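Local coordinates for ParB domain protein nuclease (Sulfolobus solfataricus, PDB 5K5D) that probably acts in archaeal DNA partition as a ParB-like segregation protein and may have nuclease activity, at residues R90-W98 with L115-M126. The protein carries 4 engineered substitutions. Sequence-based numbering, arbitrary orientation.
Sequences RDKAYELIW and LFQKIADRIAKM. Engineered in segment 115-126: Met126 (natural residue Ile).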
loop_
_atom_site.group_PDB
_atom_site.type_symbol
_atom_site.label_atom_id
_atom_site.label_comp_id
_atom_site.label_asym_id
_atom_site.label_seq_id
_atom_site.Cartn_x
_atom_site.Cartn_y
_atom_site.Cartn_z
ATOM N N ARG B 90 -11.136 -12.020 5.237
ATOM C CA ARG B 90 -10.503 -10.719 5.051
ATOM C C ARG B 90 -9.791 -10.608 3.708
ATOM O O ARG B 90 -9.893 -9.589 3.025
ATOM C CB ARG B 90 -9.502 -10.444 6.172
ATOM C CG ARG B 90 -10.133 -10.221 7.529
ATOM C CD ARG B 90 -10.714 -8.822 7.680
ATOM N NE ARG B 90 -9.859 -7.977 8.505
ATOM C CZ ARG B 90 -10.250 -6.819 9.024
ATOM N NH1 ARG B 90 -11.483 -6.386 8.803
ATOM N NH2 ARG B 90 -9.417 -6.100 9.768
ATOM N N ASP B 91 -9.057 -11.653 3.345
ATOM C CA ASP B 91 -8.272 -11.636 2.117
ATOM C C ASP B 91 -9.099 -11.146 0.936
ATOM O O ASP B 91 -8.584 -10.450 0.057
ATOM C CB ASP B 91 -7.648 -13.011 1.825
ATOM C CG ASP B 91 -8.674 -14.131 1.784
ATOM O OD1 ASP B 91 -9.492 -14.228 2.723
ATOM O OD2 ASP B 91 -8.662 -14.921 0.813
ATOM N N LYS B 92 -10.382 -11.495 0.926
ATOM C CA LYS B 92 -11.275 -11.065 -0.142
ATOM C C LYS B 92 -11.574 -9.567 -0.074
ATOM O O LYS B 92 -11.628 -8.892 -1.102
ATOM C CB LYS B 92 -12.567 -11.879 -0.130
ATOM C CG LYS B 92 -12.401 -13.308 -0.632
ATOM C CD LYS B 92 -13.716 -14.059 -0.572
ATOM C CE LYS B 92 -13.634 -15.384 -1.312
ATOM N NZ LYS B 92 -12.598 -16.283 -0.740
ATOM N N ALA B 93 -11.761 -9.048 1.137
ATOM C CA ALA B 93 -11.989 -7.616 1.315
ATOM C C ALA B 93 -10.742 -6.849 0.893
ATOM O O ALA B 93 -10.825 -5.827 0.214
ATOM C CB ALA B 93 -12.347 -7.301 2.757
ATOM N N TYR B 94 -9.588 -7.363 1.303
ATOM C CA TYR B 94 -8.302 -6.807 0.912
ATOM C C TYR B 94 -8.157 -6.694 -0.602
ATOM O O TYR B 94 -7.653 -5.695 -1.112
ATOM C CB TYR B 94 -7.170 -7.660 1.478
ATOM C CG TYR B 94 -7.082 -7.612 2.984
ATOM C CD1 TYR B 94 -6.722 -8.735 3.718
ATOM C CD2 TYR B 94 -7.362 -6.441 3.672
ATOM C CE1 TYR B 94 -6.647 -8.689 5.097
ATOM C CE2 TYR B 94 -7.287 -6.385 5.046
ATOM C CZ TYR B 94 -6.930 -7.510 5.754
ATOM O OH TYR B 94 -6.855 -7.449 7.124
ATOM N N GLU B 95 -8.607 -7.718 -1.321
ATOM C CA GLU B 95 -8.456 -7.736 -2.772
ATOM C C GLU B 95 -9.351 -6.705 -3.435
ATOM O O GLU B 95 -8.934 -6.016 -4.367
ATOM C CB GLU B 95 -8.709 -9.140 -3.328
ATOM C CG GLU B 95 -7.571 -10.100 -3.011
ATOM C CD GLU B 95 -8.012 -11.547 -2.918
ATOM O OE1 GLU B 95 -9.024 -11.914 -3.556
ATOM O OE2 GLU B 95 -7.341 -12.316 -2.198
ATOM N N LEU B 96 -10.579 -6.592 -2.937
ATOM C CA LEU B 96 -11.517 -5.598 -3.440
ATOM C C LEU B 96 -10.987 -4.182 -3.253
ATOM O O LEU B 96 -11.035 -3.374 -4.175
ATOM C CB LEU B 96 -12.879 -5.757 -2.767
ATOM C CG LEU B 96 -13.624 -7.017 -3.199
ATOM C CD1 LEU B 96 -14.936 -7.163 -2.444
ATOM C CD2 LEU B 96 -13.858 -6.982 -4.704
ATOM N N ILE B 97 -10.474 -3.886 -2.064
ATOM C CA ILE B 97 -9.956 -2.556 -1.778
ATOM C C ILE B 97 -8.814 -2.199 -2.721
ATOM O O ILE B 97 -8.667 -1.044 -3.118
ATOM C CB ILE B 97 -9.469 -2.427 -0.322
ATOM C CG1 ILE B 97 -10.650 -2.480 0.653
ATOM C CG2 ILE B 97 -8.699 -1.122 -0.134
ATOM C CD1 ILE B 97 -10.232 -2.619 2.109
ATOM N N TRP B 98 -8.007 -3.193 -3.078
ATOM C CA TRP B 98 -6.900 -2.954 -3.996
ATOM C C TRP B 98 -7.401 -2.788 -5.419
ATOM O O TRP B 98 -6.917 -1.941 -6.172
ATOM C CB TRP B 98 -5.883 -4.089 -3.944
ATOM C CG TRP B 98 -4.801 -3.942 -4.969
ATOM C CD1 TRP B 98 -4.559 -4.761 -6.034
ATOM C CD2 TRP B 98 -3.821 -2.898 -5.038
ATOM N NE1 TRP B 98 -3.484 -4.298 -6.753
ATOM C CE2 TRP B 98 -3.016 -3.158 -6.162
ATOM C CE3 TRP B 98 -3.547 -1.779 -4.247
ATOM C CZ2 TRP B 98 -1.948 -2.334 -6.519
ATOM C CZ3 TRP B 98 -2.491 -0.963 -4.606
ATOM C CH2 TRP B 98 -1.704 -1.244 -5.732
ATOM N N LEU B 115 -0.522 1.836 -0.204
ATOM C CA LEU B 115 -1.683 0.957 -0.159
ATOM C C LEU B 115 -1.277 -0.449 -0.581
ATOM O O LEU B 115 -1.669 -1.436 0.040
ATOM C CB LEU B 115 -2.793 1.480 -1.073
ATOM C CG LEU B 115 -4.007 0.569 -1.298
ATOM C CD1 LEU B 115 -4.706 0.229 0.007
ATOM C CD2 LEU B 115 -4.983 1.220 -2.269
ATOM N N PHE B 116 -0.478 -0.524 -1.638
ATOM C CA PHE B 116 -0.028 -1.798 -2.173
ATOM C C PHE B 116 0.666 -2.622 -1.096
ATOM O O PHE B 116 0.356 -3.798 -0.907
ATOM C CB PHE B 116 0.921 -1.575 -3.348
ATOM C CG PHE B 116 0.935 -2.706 -4.330
ATOM C CD1 PHE B 116 0.016 -3.739 -4.227
ATOM C CD2 PHE B 116 1.866 -2.739 -5.358
ATOM C CE1 PHE B 116 0.023 -4.783 -5.130
ATOM C CE2 PHE B 116 1.878 -3.785 -6.269
ATOM C CZ PHE B 116 0.955 -4.807 -6.153
ATOM N N GLN B 117 1.606 -1.997 -0.393
ATOM C CA GLN B 117 2.293 -2.668 0.702
ATOM C C GLN B 117 1.330 -3.082 1.812
ATOM O O GLN B 117 1.412 -4.199 2.321
ATOM C CB GLN B 117 3.408 -1.789 1.280
ATOM C CG GLN B 117 4.070 -2.393 2.507
ATOM C CD GLN B 117 5.133 -1.498 3.105
ATOM O OE1 GLN B 117 5.714 -0.658 2.421
ATOM N NE2 GLN B 117 5.391 -1.672 4.398
ATOM N N LYS B 118 0.424 -2.182 2.189
ATOM C CA LYS B 118 -0.539 -2.477 3.248
ATOM C C LYS B 118 -1.334 -3.713 2.883
ATOM O O LYS B 118 -1.609 -4.563 3.726
ATOM C CB LYS B 118 -1.493 -1.308 3.476
ATOM C CG LYS B 118 -0.926 -0.182 4.305
ATOM C CD LYS B 118 -1.974 0.890 4.517
ATOM C CE LYS B 118 -1.365 2.162 5.076
ATOM N NZ LYS B 118 -2.385 3.238 5.215
ATOM N N ILE B 119 -1.693 -3.806 1.610
ATOM C CA ILE B 119 -2.429 -4.955 1.108
ATOM C C ILE B 119 -1.558 -6.213 1.107
ATOM O O ILE B 119 -1.926 -7.222 1.706
ATOM C CB ILE B 119 -2.992 -4.691 -0.306
ATOM C CG1 ILE B 119 -4.010 -3.545 -0.266
ATOM C CG2 ILE B 119 -3.636 -5.942 -0.870
ATOM C CD1 ILE B 119 -5.241 -3.835 0.588
ATOM N N ALA B 120 -0.399 -6.148 0.459
ATOM C CA ALA B 120 0.461 -7.324 0.317
ATOM C C ALA B 120 0.872 -7.919 1.668
ATOM O O ALA B 120 0.954 -9.138 1.819
ATOM C CB ALA B 120 1.687 -6.998 -0.529
ATOM N N ASP B 121 1.126 -7.045 2.637
ATOM C CA ASP B 121 1.426 -7.448 4.008
ATOM C C ASP B 121 0.274 -8.223 4.638
ATOM O O ASP B 121 0.501 -9.182 5.375
ATOM C CB ASP B 121 1.735 -6.218 4.872
ATOM C CG ASP B 121 3.139 -5.675 4.649
ATOM O OD1 ASP B 121 3.780 -6.032 3.636
ATOM O OD2 ASP B 121 3.598 -4.880 5.491
ATOM N N ARG B 122 -0.959 -7.798 4.363
ATOM C CA ARG B 122 -2.137 -8.478 4.901
ATOM C C ARG B 122 -2.257 -9.862 4.287
ATOM O O ARG B 122 -2.454 -10.854 4.992
ATOM C CB ARG B 122 -3.421 -7.699 4.611
ATOM C CG ARG B 122 -3.445 -6.257 5.092
ATOM C CD ARG B 122 -3.141 -6.137 6.570
ATOM N NE ARG B 122 -3.749 -4.938 7.144
ATOM C CZ ARG B 122 -3.235 -3.713 7.062
ATOM N NH1 ARG B 122 -2.090 -3.508 6.419
ATOM N NH2 ARG B 122 -3.868 -2.693 7.623
ATOM N N ILE B 123 -2.140 -9.916 2.964
ATOM C CA ILE B 123 -2.261 -11.172 2.237
ATOM C C ILE B 123 -1.190 -12.168 2.676
ATOM O O ILE B 123 -1.418 -13.379 2.687
ATOM C CB ILE B 123 -2.164 -10.951 0.712
ATOM C CG1 ILE B 123 -3.352 -10.126 0.213
ATOM C CG2 ILE B 123 -2.088 -12.281 -0.020
ATOM C CD1 ILE B 123 -4.679 -10.804 0.390
ATOM N N ALA B 124 -0.022 -11.654 3.046
ATOM C CA ALA B 124 1.079 -12.506 3.480
ATOM C C ALA B 124 0.728 -13.225 4.776
ATOM O O ALA B 124 0.964 -14.424 4.910
ATOM C CB ALA B 124 2.352 -11.689 3.650
ATOM N N LYS B 125 0.160 -12.486 5.726
ATOM C CA LYS B 125 -0.257 -13.055 7.000
ATOM C C LYS B 125 -1.410 -14.037 6.807
ATOM O O LYS B 125 -1.522 -15.027 7.529
ATOM C CB LYS B 125 -0.671 -11.948 7.964
ATOM C CG LYS B 125 0.392 -10.883 8.196
ATOM C CD LYS B 125 -0.134 -9.820 9.144
ATOM C CE LYS B 125 0.902 -8.751 9.447
ATOM N NZ LYS B 125 0.331 -7.715 10.354
HETATM N N MSE B 126 -2.263 -13.752 5.829
HETATM C CA MSE B 126 -3.390 -14.621 5.498
HETATM C C MSE B 126 -2.930 -15.963 4.934
HETATM O O MSE B 126 -3.685 -16.936 4.922
HETATM C CB MSE B 126 -4.310 -13.934 4.483
HETATM C CG MSE B 126 -5.193 -12.838 5.059
HETATM SE SE MSE B 126 -6.705 -13.540 6.078
HETATM C CE MSE B 126 -6.357 -12.655 7.784
#
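Helices 90-98 and 115-126 pack nearly antiparallel, their axes 9.8 Å apart at closest approach and their directions 160° apart, with the CA atoms of Tyr94 and Ile119, and of Asp91 and Ile123, nearest each other. They form an antiparallel helix pair between helix 90-98, which packs on Ile60 of strand 59-61 and on Phe25, and helix 115-126, which meets Tyr173 of helix 170-180 through Ala120. No hydrogen bond links the two segments; the join is apolar and aromatic. Tyr94 enters as a knob into a hole lined by Ile119, Arg122, Ile123 and the engineered selenomethionine Met126. The aliphatic stem of Arg122 lies over one face of the tyrosine ring in a CH-pi contact, its CB 3.6 Å from the ring centroid; chi1 (-56°) sets CG over the same face, and the bend at chi2 takes CD toward Tyr94 OH (4.0 Å). Beyond the stem, Glu24 OE2 receives a salt bridge from Arg122 NE and a hydrogen bond with Tyr94 OH, while its OE1 pairs with Arg90 NH2, so the acid of helix 23-26 ties the two helices together at this end. At the other end, Trp98 sets its CG opposite the backbone N, swinging the indole onto Phe116. The six-membered ring of Trp98 and the ring of Phe116 make an offset stack, nearly parallel with planes 3° apart and centroids 4.1 Å apart, while Leu115 CG meets the indole edge. A leucine in place of Trp98 would probably leave this face of Phe116 without its stacking partner and the carbonyl of Leu180 without the indole N-H. Between these ends, Ile119 points its terminal methyl at the backbone of the opposing helix, CD1 lying 3.5 Å from Tyr94 O.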